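Local coordinates for protein carbohydrate esterase family 2 (CE2) (Chaetomium olivicolor, PDB 4XVH) that probably removes acetyl groups from xylan or related plant polysaccharides, as a two-domain carbohydrate esterase of family 2 with an SGNH-type hydrolase domain, at residues A[110-115]-A[207-212]; A[119-124]-A[158-163]. One frame throughout, in Å; residues are numbered along the deposited sequence.

Contact 1: residues A[110-115]-A[207-212]; sequences RQIDII and AVVINL
I115 reaches across from strand 111-115 to strand 207-211, its CD1 methyl dropping into the hollow between V208 and I210. CD1 lies 3.7 Å from V208 CG1 and 4.2 Å from I210 CG1, and it gets there because CG1 stands beside the backbone N, anti to the carbonyl carbon (chi1 -55°). Isoleucine suits the place: CD1 bridges two neighbours while I115 CB lies 3.7 Å from V209 O. F238 and I242 of helix 228-243 cover this face. On the other face the ridge belongs to V209, whose CG2 meets I112 CG2 at 4.1 Å while its CB and CG1 lie alongside I114 CG2. The single methyl of A207 meets I112 CG1, and I323 of helix 309-327 packs on both residues. The axes of strands 111-115 and 207-211 run parallel, 4.6 Å apart at closest approach and 14° from exactly aligned. D113 N donates to A207 O, and D113 O receives V209 N at 2.7 Å. I115 continues the ladder in the same way, its N bonded to V209 O and its O to N211 N, the latter nearly straight at 169°. The carboxylate of D113 is buried but satisfied, by Y185 OH and the indole N-H of W203. These bonds satisfy the facing backbone groups from D113 to N211, and isoleucine and valine pack most of both faces of two inner strands in the SGNH (GDSL-like) domain, with D113 the buried polar exception.

Contact 2: residues A[119-124]-A[158-163]; sequences ITVGYG and VVAWSG. With PEU (2,5,8,11,14,17,20,23,26,29,32,35,38,41,44,47,50,53,56,59,62,65,68,71,74,77,80-heptacosaoxadooctacontan-82-ol), chain C.
At the C-terminal ends of the parallel strands in the SGNH-type domain, helix 118-121 and the turn after it pack against strand 158-160 and the loop beyond, lining the likely active site. T120 CG2 rests 3.7 Å from A160 CB and also touches V158 CG1. The small alanine lets the helix come close, and V121 uses the same spot: its CG2, anti to the carbonyl carbon, lies 3.8 Å from A160 CB and reaches on to the backbone N of W161. T120 turns its hydroxyl to Y144 OH, leaving its methyl for the apolar side. G122 ends the helix with positive phi (102°), where a side chain would jam against the preceding carbonyl O. The ring of Y123 then presents an edge to S162, with CD2 3.4 Å from S162 OG, near the ring plane. S162 OG is hydrogen-bonded to E84, and Y123 OH to D304. S118, the probable nucleophile, lies against Y123 and S162, and the rings of Y123 and H306 meet with planes at about 30°. An alanine in place of Y123 would probably leave D304 without this hydroxyl and open a gap beside S162 and H306. A polyether, not a natural substrate, occupies the pocket: G163 N donates to its OAW at 2.9 Å and N215 ND2 also bonds it, positions consistent with an SGNH oxyanion hole. Its CAO lies 3.9 Å from S162 CB. With hydroxyls tied to E84 and D304, the groups beside the ligand are probably restrained, and G163 offers a backbone N-H to an oxygen.

How the contacts relate
The centres of the two contacts are about 13 Å apart, and contact 2 is nested along the chain inside the loop that contact 1 closes. Both reach the same five-stranded parallel sheet: strand 111-116 lies between 155-160 and 207-211, so it pairs with one strand from each contact. I114 O and V159 N, 2.9 Å apart, probably form a hydrogen bond joining them, and I114 CG2 packs on T120 CG2 at 3.6 Å. Helix 118-121 follows strand 111-116 directly, carrying the chain from the buried sheet of contact 1 to the pocket at contact 2. The pocket residues S162 and G163 thus follow closely on a strand bonded to that of contact 1, as expected where an active site lies at the C-terminal ends of a parallel sheet.

Contact 1: residues A[110-115]-A[207-212]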
ATOM      1  N   ARG A 110      15.980   1.623  -7.307  1.00 17.83           N
ATOM      2  CA  ARG A 110      15.227   0.439  -6.892  1.00 17.87           C
ATOM      3  C   ARG A 110      13.741   0.756  -6.785  1.00 16.86           C
ATOM      4  O   ARG A 110      13.379   1.823  -6.304  1.00 16.78           O
ATOM      5  CB  ARG A 110      15.725  -0.089  -5.551  1.00 17.85           C
ATOM      6  CG  ARG A 110      17.179  -0.551  -5.593  1.00 20.67           C
ATOM      7  CD  ARG A 110      17.634  -0.922  -4.182  1.00 19.83           C
ATOM      8  NE  ARG A 110      19.012  -1.439  -4.245  1.00 20.68           N
ATOM      9  CZ  ARG A 110      19.738  -1.726  -3.168  1.00 22.07           C
ATOM     10  NH1 ARG A 110      19.193  -1.579  -1.954  1.00 17.54           N
ATOM     11  NH2 ARG A 110      20.992  -2.180  -3.317  1.00 19.75           N
ATOM     12  N   GLN A 111      12.891  -0.157  -7.238  1.00 15.30           N
ATOM     13  CA  GLN A 111      11.443   0.132  -7.279  1.00 15.72           C
ATOM     14  C   GLN A 111      10.657  -1.102  -6.875  1.00 14.59           C
ATOM     15  O   GLN A 111      10.962  -2.222  -7.340  1.00 15.50           O
ATOM     16  CB  GLN A 111      11.007   0.577  -8.707  1.00 15.65           C
ATOM     17  CG  GLN A 111      11.726   1.848  -9.234  1.00 16.17           C
ATOM     18  CD  GLN A 111      11.337   2.188 -10.686  1.00 18.10           C
ATOM     19  OE1 GLN A 111      11.001   1.300 -11.455  1.00 20.36           O
ATOM     20  NE2 GLN A 111      11.365   3.478 -11.045  1.00 18.92           N
ATOM     21  N   ILE A 112       9.616  -0.910  -6.070  1.00 13.59           N
ATOM     22  CA  ILE A 112       8.854  -2.039  -5.540  1.00 13.92           C
ATOM     23  C   ILE A 112       7.339  -1.780  -5.584  1.00 15.45           C
ATOM     24  O   ILE A 112       6.876  -0.742  -5.098  1.00 15.74           O
ATOM     25  CB  ILE A 112       9.282  -2.317  -4.067  1.00 16.80           C
ATOM     26  CG1 ILE A 112      10.775  -2.702  -3.983  1.00 17.01           C
ATOM     27  CG2 ILE A 112       8.424  -3.373  -3.438  1.00 16.53           C
ATOM     28  CD1 ILE A 112      11.242  -2.968  -2.527  1.00 17.82           C
ATOM     29  N   ASP A 113       6.574  -2.722  -6.124  1.00 14.64           N
ATOM     30  CA  ASP A 113       5.111  -2.675  -6.002  1.00 14.76           C
ATOM     31  C   ASP A 113       4.668  -3.469  -4.773  1.00 16.23           C
ATOM     32  O   ASP A 113       5.187  -4.559  -4.506  1.00 17.05           O
ATOM     33  CB  ASP A 113       4.419  -3.266  -7.231  1.00 14.74           C
ATOM     34  CG  ASP A 113       4.222  -2.242  -8.351  1.00 16.41           C
ATOM     35  OD1 ASP A 113       4.812  -1.145  -8.259  1.00 17.41           O
ATOM     36  OD2 ASP A 113       3.499  -2.543  -9.333  1.00 15.77           O
ATOM     37  N   ILE A 114       3.683  -2.938  -4.050  1.00 16.38           N
ATOM     38  CA  ILE A 114       3.103  -3.662  -2.930  1.00 16.54           C
ATOM     39  C   ILE A 114       1.598  -3.753  -3.118  1.00 16.33           C
ATOM     40  O   ILE A 114       0.926  -2.738  -3.140  1.00 16.37           O
ATOM     41  CB  ILE A 114       3.411  -2.960  -1.617  1.00 15.34           C
ATOM     42  CG1 ILE A 114       4.896  -2.516  -1.610  1.00 16.43           C
ATOM     43  CG2 ILE A 114       3.052  -3.874  -0.444  1.00 13.54           C
ATOM     44  CD1 ILE A 114       5.172  -1.263  -0.832  1.00 16.11           C
ATOM     45  N   ILE A 115       1.074  -4.964  -3.269  1.00 16.30           N
ATOM     46  CA  ILE A 115      -0.322  -5.133  -3.667  1.00 15.49           C
ATOM     47  C   ILE A 115      -1.063  -5.894  -2.575  1.00 14.83           C
ATOM     48  O   ILE A 115      -0.594  -6.954  -2.169  1.00 14.69           O
ATOM     49  CB  ILE A 115      -0.443  -5.915  -4.984  1.00 16.60           C
ATOM     50  CG1 ILE A 115       0.385  -5.238  -6.097  1.00 15.73           C
ATOM     51  CG2 ILE A 115      -1.936  -6.068  -5.369  1.00 17.61           C
ATOM     52  CD1 ILE A 115       0.701  -6.173  -7.303  1.00 14.56           C
ATOM     53  N   ALA A 207      10.825  -5.671  -7.642  1.00 18.00           N
ATOM     54  CA  ALA A 207      10.141  -6.593  -6.761  1.00 18.48           C
ATOM     55  C   ALA A 207       8.668  -6.240  -6.719  1.00 18.75           C
ATOM     56  O   ALA A 207       8.312  -5.058  -6.715  1.00 17.24           O
ATOM     57  CB  ALA A 207      10.733  -6.529  -5.352  1.00 17.40           C
ATOM     58  N   VAL A 208       7.833  -7.275  -6.657  1.00 18.40           N
ATOM     59  CA  VAL A 208       6.398  -7.136  -6.525  1.00 16.35           C
ATOM     60  C   VAL A 208       5.955  -7.978  -5.348  1.00 16.70           C
ATOM     61  O   VAL A 208       6.184  -9.207  -5.320  1.00 16.68           O
ATOM     62  CB  VAL A 208       5.657  -7.580  -7.779  1.00 16.88           C
ATOM     63  CG1 VAL A 208       4.121  -7.620  -7.529  1.00 15.36           C
ATOM     64  CG2 VAL A 208       6.006  -6.647  -8.950  1.00 16.93           C
ATOM     65  N   VAL A 209       5.350  -7.292  -4.379  1.00 16.00           N
ATOM     66  CA  VAL A 209       4.911  -7.885  -3.122  1.00 15.86           C
ATOM     67  C   VAL A 209       3.401  -8.070  -3.156  1.00 14.59           C
ATOM     68  O   VAL A 209       2.663  -7.125  -3.472  1.00 14.63           O
ATOM     69  CB  VAL A 209       5.281  -7.008  -1.913  1.00 14.98           C
ATOM     70  CG1 VAL A 209       4.754  -7.668  -0.619  1.00 13.54           C
ATOM     71  CG2 VAL A 209       6.816  -6.793  -1.857  1.00 13.67           C
ATOM     72  N   ILE A 210       2.939  -9.288  -2.911  1.00 15.11           N
ATOM     73  CA  ILE A 210       1.496  -9.513  -2.938  1.00 17.30           C
ATOM     74  C   ILE A 210       1.043 -10.122  -1.629  1.00 17.69           C
ATOM     75  O   ILE A 210       1.531 -11.179  -1.253  1.00 18.82           O
ATOM     76  CB  ILE A 210       1.083 -10.435  -4.095  1.00 18.69           C
ATOM     77  CG1 ILE A 210       1.518  -9.814  -5.433  1.00 19.13           C
ATOM     78  CG2 ILE A 210      -0.437 -10.695  -4.030  1.00 19.01           C
ATOM     79  CD1 ILE A 210       1.427 -10.746  -6.600  1.00 19.56           C
ATOM     80  N   ASN A 211       0.081  -9.469  -0.972  1.00 16.99           N
ATOM     81  CA  ASN A 211      -0.471  -9.952   0.285  1.00 17.06           C
ATOM     82  C   ASN A 211      -2.003  -9.978   0.219  1.00 16.64           C
ATOM     83  O   ASN A 211      -2.678  -8.997   0.552  1.00 16.98           O
ATOM     84  CB  ASN A 211       0.018  -9.052   1.420  1.00 16.88           C
ATOM     85  CG  ASN A 211      -0.444  -9.509   2.799  1.00 19.02           C
ATOM     86  OD1 ASN A 211      -1.388 -10.287   2.956  1.00 18.98           O
ATOM     87  ND2 ASN A 211       0.211  -8.973   3.817  1.00 20.36           N
ATOM     88  N   LEU A 212      -2.542 -11.110  -0.216  1.00 17.19           N
ATOM     89  CA  LEU A 212      -3.975 -11.249  -0.411  1.00 17.85           C
ATOM     90  C   LEU A 212      -4.435 -12.626   0.048  1.00 18.92           C
ATOM     91  O   LEU A 212      -3.708 -13.626  -0.133  1.00 19.18           O
ATOM     92  CB  LEU A 212      -4.338 -11.071  -1.885  1.00 17.41           C
ATOM     93  CG  LEU A 212      -4.153  -9.680  -2.474  1.00 16.76           C
ATOM     94  CD1 LEU A 212      -4.296  -9.802  -3.993  1.00 17.47           C
ATOM     95  CD2 LEU A 212      -5.233  -8.745  -1.901  1.00 17.71           C
TER

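Contact 2: residues A[119-124]-A[158-163]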
ATOM      1  N   ILE A 119      -4.464  -4.713   5.183  1.00 12.71           N
ATOM      2  CA  ILE A 119      -3.178  -4.857   5.866  1.00 13.91           C
ATOM      3  C   ILE A 119      -2.095  -4.043   5.129  1.00 15.13           C
ATOM      4  O   ILE A 119      -1.224  -3.378   5.749  1.00 15.33           O
ATOM      5  CB  ILE A 119      -2.781  -6.345   5.959  1.00 14.92           C
ATOM      6  CG1 ILE A 119      -3.886  -7.103   6.723  1.00 16.45           C
ATOM      7  CG2 ILE A 119      -1.404  -6.522   6.638  1.00 14.91           C
ATOM      8  CD1 ILE A 119      -3.724  -8.635   6.657  1.00 16.86           C
ATOM      9  N   THR A 120      -2.183  -4.053   3.805  1.00 14.04           N
ATOM     10  CA  THR A 120      -1.234  -3.329   2.977  1.00 13.26           C
ATOM     11  C   THR A 120      -1.556  -1.843   2.934  1.00 14.48           C
ATOM     12  O   THR A 120      -0.653  -1.003   2.841  1.00 15.32           O
ATOM     13  CB  THR A 120      -1.218  -3.966   1.574  1.00 13.96           C
ATOM     14  OG1 THR A 120      -0.788  -5.322   1.739  1.00 16.63           O
ATOM     15  CG2 THR A 120      -0.334  -3.239   0.606  1.00 11.88           C
ATOM     16  N   VAL A 121      -2.838  -1.513   3.046  1.00 14.74           N
ATOM     17  CA  VAL A 121      -3.225  -0.121   3.218  1.00 13.76           C
ATOM     18  C   VAL A 121      -2.609   0.465   4.483  1.00 14.12           C
ATOM     19  O   VAL A 121      -2.038   1.555   4.461  1.00 14.11           O
ATOM     20  CB  VAL A 121      -4.756   0.039   3.336  1.00 14.49           C
ATOM     21  CG1 VAL A 121      -5.100   1.457   3.828  1.00 14.88           C
ATOM     22  CG2 VAL A 121      -5.445  -0.268   1.991  1.00 13.91           C
ATOM     23  N   GLY A 122      -2.720  -0.285   5.582  1.00 12.27           N
ATOM     24  CA  GLY A 122      -2.440   0.270   6.890  1.00 12.30           C
ATOM     25  C   GLY A 122      -3.691   0.624   7.668  1.00 14.25           C
ATOM     26  O   GLY A 122      -3.671   1.515   8.492  1.00 13.54           O
ATOM     27  N   TYR A 123      -4.777  -0.080   7.371  1.00 15.42           N
ATOM     28  CA  TYR A 123      -6.044   0.014   8.114  1.00 17.03           C
ATOM     29  C   TYR A 123      -5.816  -0.033   9.620  1.00 17.80           C
ATOM     30  O   TYR A 123      -5.197  -0.982  10.114  1.00 17.26           O
ATOM     31  CB  TYR A 123      -6.940  -1.159   7.676  1.00 17.70           C
ATOM     32  CG  TYR A 123      -8.353  -1.188   8.214  1.00 18.42           C
ATOM     33  CD1 TYR A 123      -8.605  -1.549   9.541  1.00 18.43           C
ATOM     34  CD2 TYR A 123      -9.435  -0.889   7.385  1.00 18.28           C
ATOM     35  CE1 TYR A 123      -9.885  -1.592  10.038  1.00 21.18           C
ATOM     36  CE2 TYR A 123     -10.741  -0.937   7.866  1.00 21.02           C
ATOM     37  CZ  TYR A 123     -10.960  -1.285   9.197  1.00 22.71           C
ATOM     38  OH  TYR A 123     -12.237  -1.328   9.709  1.00 23.41           O
ATOM     39  N   GLY A 124      -6.329   0.945  10.369  1.00 13.91           N
ATOM     40  CA  GLY A 124      -6.352   0.809  11.828  1.00 14.82           C
ATOM     41  C   GLY A 124      -5.003   0.821  12.536  1.00 17.27           C
ATOM     42  O   GLY A 124      -4.932   0.616  13.759  1.00 17.93           O
ATOM     43  N   VAL A 158       2.072   1.476  -3.772  1.00 16.19           N
ATOM     44  CA  VAL A 158       1.092   0.671  -3.063  1.00 15.00           C
ATOM     45  C   VAL A 158      -0.210   0.674  -3.854  1.00 15.93           C
ATOM     46  O   VAL A 158      -0.747   1.739  -4.174  1.00 15.04           O
ATOM     47  CB  VAL A 158       0.816   1.217  -1.641  1.00 14.65           C
ATOM     48  CG1 VAL A 158      -0.301   0.418  -0.960  1.00 14.89           C
ATOM     49  CG2 VAL A 158       2.092   1.166  -0.792  1.00 13.35           C
ATOM     50  N   VAL A 159      -0.691  -0.516  -4.178  1.00 15.42           N
ATOM     51  CA  VAL A 159      -1.993  -0.676  -4.790  1.00 16.04           C
ATOM     52  C   VAL A 159      -2.788  -1.586  -3.892  1.00 16.63           C
ATOM     53  O   VAL A 159      -2.600  -2.800  -3.921  1.00 16.67           O
ATOM     54  CB  VAL A 159      -1.915  -1.266  -6.204  1.00 16.53           C
ATOM     55  CG1 VAL A 159      -3.326  -1.330  -6.804  1.00 17.72           C
ATOM     56  CG2 VAL A 159      -1.048  -0.378  -7.074  1.00 16.58           C
ATOM     57  N   ALA A 160      -3.667  -1.002  -3.083  1.00 15.57           N
ATOM     58  CA  ALA A 160      -4.338  -1.773  -2.034  1.00 16.11           C
ATOM     59  C   ALA A 160      -5.644  -1.142  -1.664  1.00 16.59           C
ATOM     60  O   ALA A 160      -5.795   0.071  -1.784  1.00 17.99           O
ATOM     61  CB  ALA A 160      -3.454  -1.884  -0.816  1.00 15.38           C
ATOM     62  N   TRP A 161      -6.596  -1.957  -1.200  1.00 17.41           N
ATOM     63  CA  TRP A 161      -7.945  -1.459  -0.948  1.00 17.90           C
ATOM     64  C   TRP A 161      -8.530  -2.369   0.148  1.00 17.27           C
ATOM     65  O   TRP A 161      -8.491  -3.584   0.011  1.00 17.27           O
ATOM     66  CB  TRP A 161      -8.782  -1.512  -2.244  1.00 18.58           C
ATOM     67  CG  TRP A 161     -10.155  -0.919  -2.184  1.00 19.79           C
ATOM     68  CD1 TRP A 161     -11.117  -1.127  -1.226  1.00 20.66           C
ATOM     69  CD2 TRP A 161     -10.737  -0.022  -3.150  1.00 23.36           C
ATOM     70  NE1 TRP A 161     -12.257  -0.390  -1.536  1.00 23.05           N
ATOM     71  CE2 TRP A 161     -12.043   0.289  -2.710  1.00 25.00           C
ATOM     72  CE3 TRP A 161     -10.269   0.559  -4.338  1.00 25.36           C
ATOM     73  CZ2 TRP A 161     -12.891   1.149  -3.428  1.00 28.59           C
ATOM     74  CZ3 TRP A 161     -11.117   1.404  -5.053  1.00 28.31           C
ATOM     75  CH2 TRP A 161     -12.407   1.691  -4.596  1.00 29.33           C
ATOM     76  N   SER A 162      -9.029  -1.783   1.232  1.00 16.80           N
ATOM     77  CA  SER A 162      -9.514  -2.599   2.346  1.00 17.80           C
ATOM     78  C   SER A 162     -10.694  -3.473   1.923  1.00 18.96           C
ATOM     79  O   SER A 162     -11.588  -3.012   1.207  1.00 18.72           O
ATOM     80  CB  SER A 162      -9.907  -1.720   3.531  1.00 18.08           C
ATOM     81  OG  SER A 162      -8.714  -1.178   4.085  1.00 16.00           O
ATOM     82  N   GLY A 163     -10.668  -4.727   2.365  1.00 19.10           N
ATOM     83  CA  GLY A 163     -11.774  -5.646   2.167  1.00 20.84           C
ATOM     84  C   GLY A 163     -11.642  -6.445   0.889  1.00 21.13           C
ATOM     85  O   GLY A 163     -12.432  -7.357   0.655  1.00 22.61           O
TER
HETATM   86  CAA PEU C 402     -16.469   8.513  -0.429  1.00 70.99           C
HETATM   87  OAB PEU C 402     -17.120   7.620   0.492  1.00 71.77           O
HETATM   88  CAC PEU C 402     -18.327   6.982  -0.082  1.00 72.61           C
HETATM   89  CAD PEU C 402     -19.191   5.977   0.767  1.00 77.05           C
HETATM   90  OAE PEU C 402     -19.748   6.563   1.969  1.00 77.29           O
HETATM   91  CAF PEU C 402     -18.744   6.996   2.941  1.00 77.68           C
HETATM   92  CAG PEU C 402     -17.943   5.985   3.779  1.00 77.76           C
HETATM   93  OAH PEU C 402     -17.206   4.960   3.095  1.00 78.01           O
HETATM   94  CAI PEU C 402     -16.371   4.213   4.024  1.00 77.94           C
HETATM   95  CAJ PEU C 402     -15.781   2.940   3.406  1.00 78.01           C
HETATM   96  OAK PEU C 402     -14.915   2.260   4.354  1.00 78.05           O
HETATM   97  CAL PEU C 402     -14.741   0.888   3.941  1.00 78.01           C
HETATM   98  CAM PEU C 402     -13.859   0.065   4.873  1.00 77.83           C
HETATM   99  OAN PEU C 402     -14.045  -1.281   4.391  1.00 77.54           O
HETATM  100  CAO PEU C 402     -13.394  -2.294   5.190  1.00 76.89           C
HETATM  101  CAP PEU C 402     -14.233  -3.477   4.752  1.00 76.24           C
HETATM  102  OAQ PEU C 402     -14.123  -4.853   5.192  1.00 75.85           O
HETATM  103  CAR PEU C 402     -14.165  -5.134   6.627  1.00 75.04           C
HETATM  104  CAS PEU C 402     -12.930  -4.890   7.529  1.00 73.49           C
HETATM  105  OAT PEU C 402     -11.755  -5.728   7.188  1.00 71.07           O
HETATM  106  CAU PEU C 402     -11.179  -5.532   5.860  1.00 68.13           C
HETATM  107  CAV PEU C 402      -9.983  -6.475   5.609  1.00 65.81           C
HETATM  108  OAW PEU C 402      -9.311  -6.343   4.331  1.00 64.62           O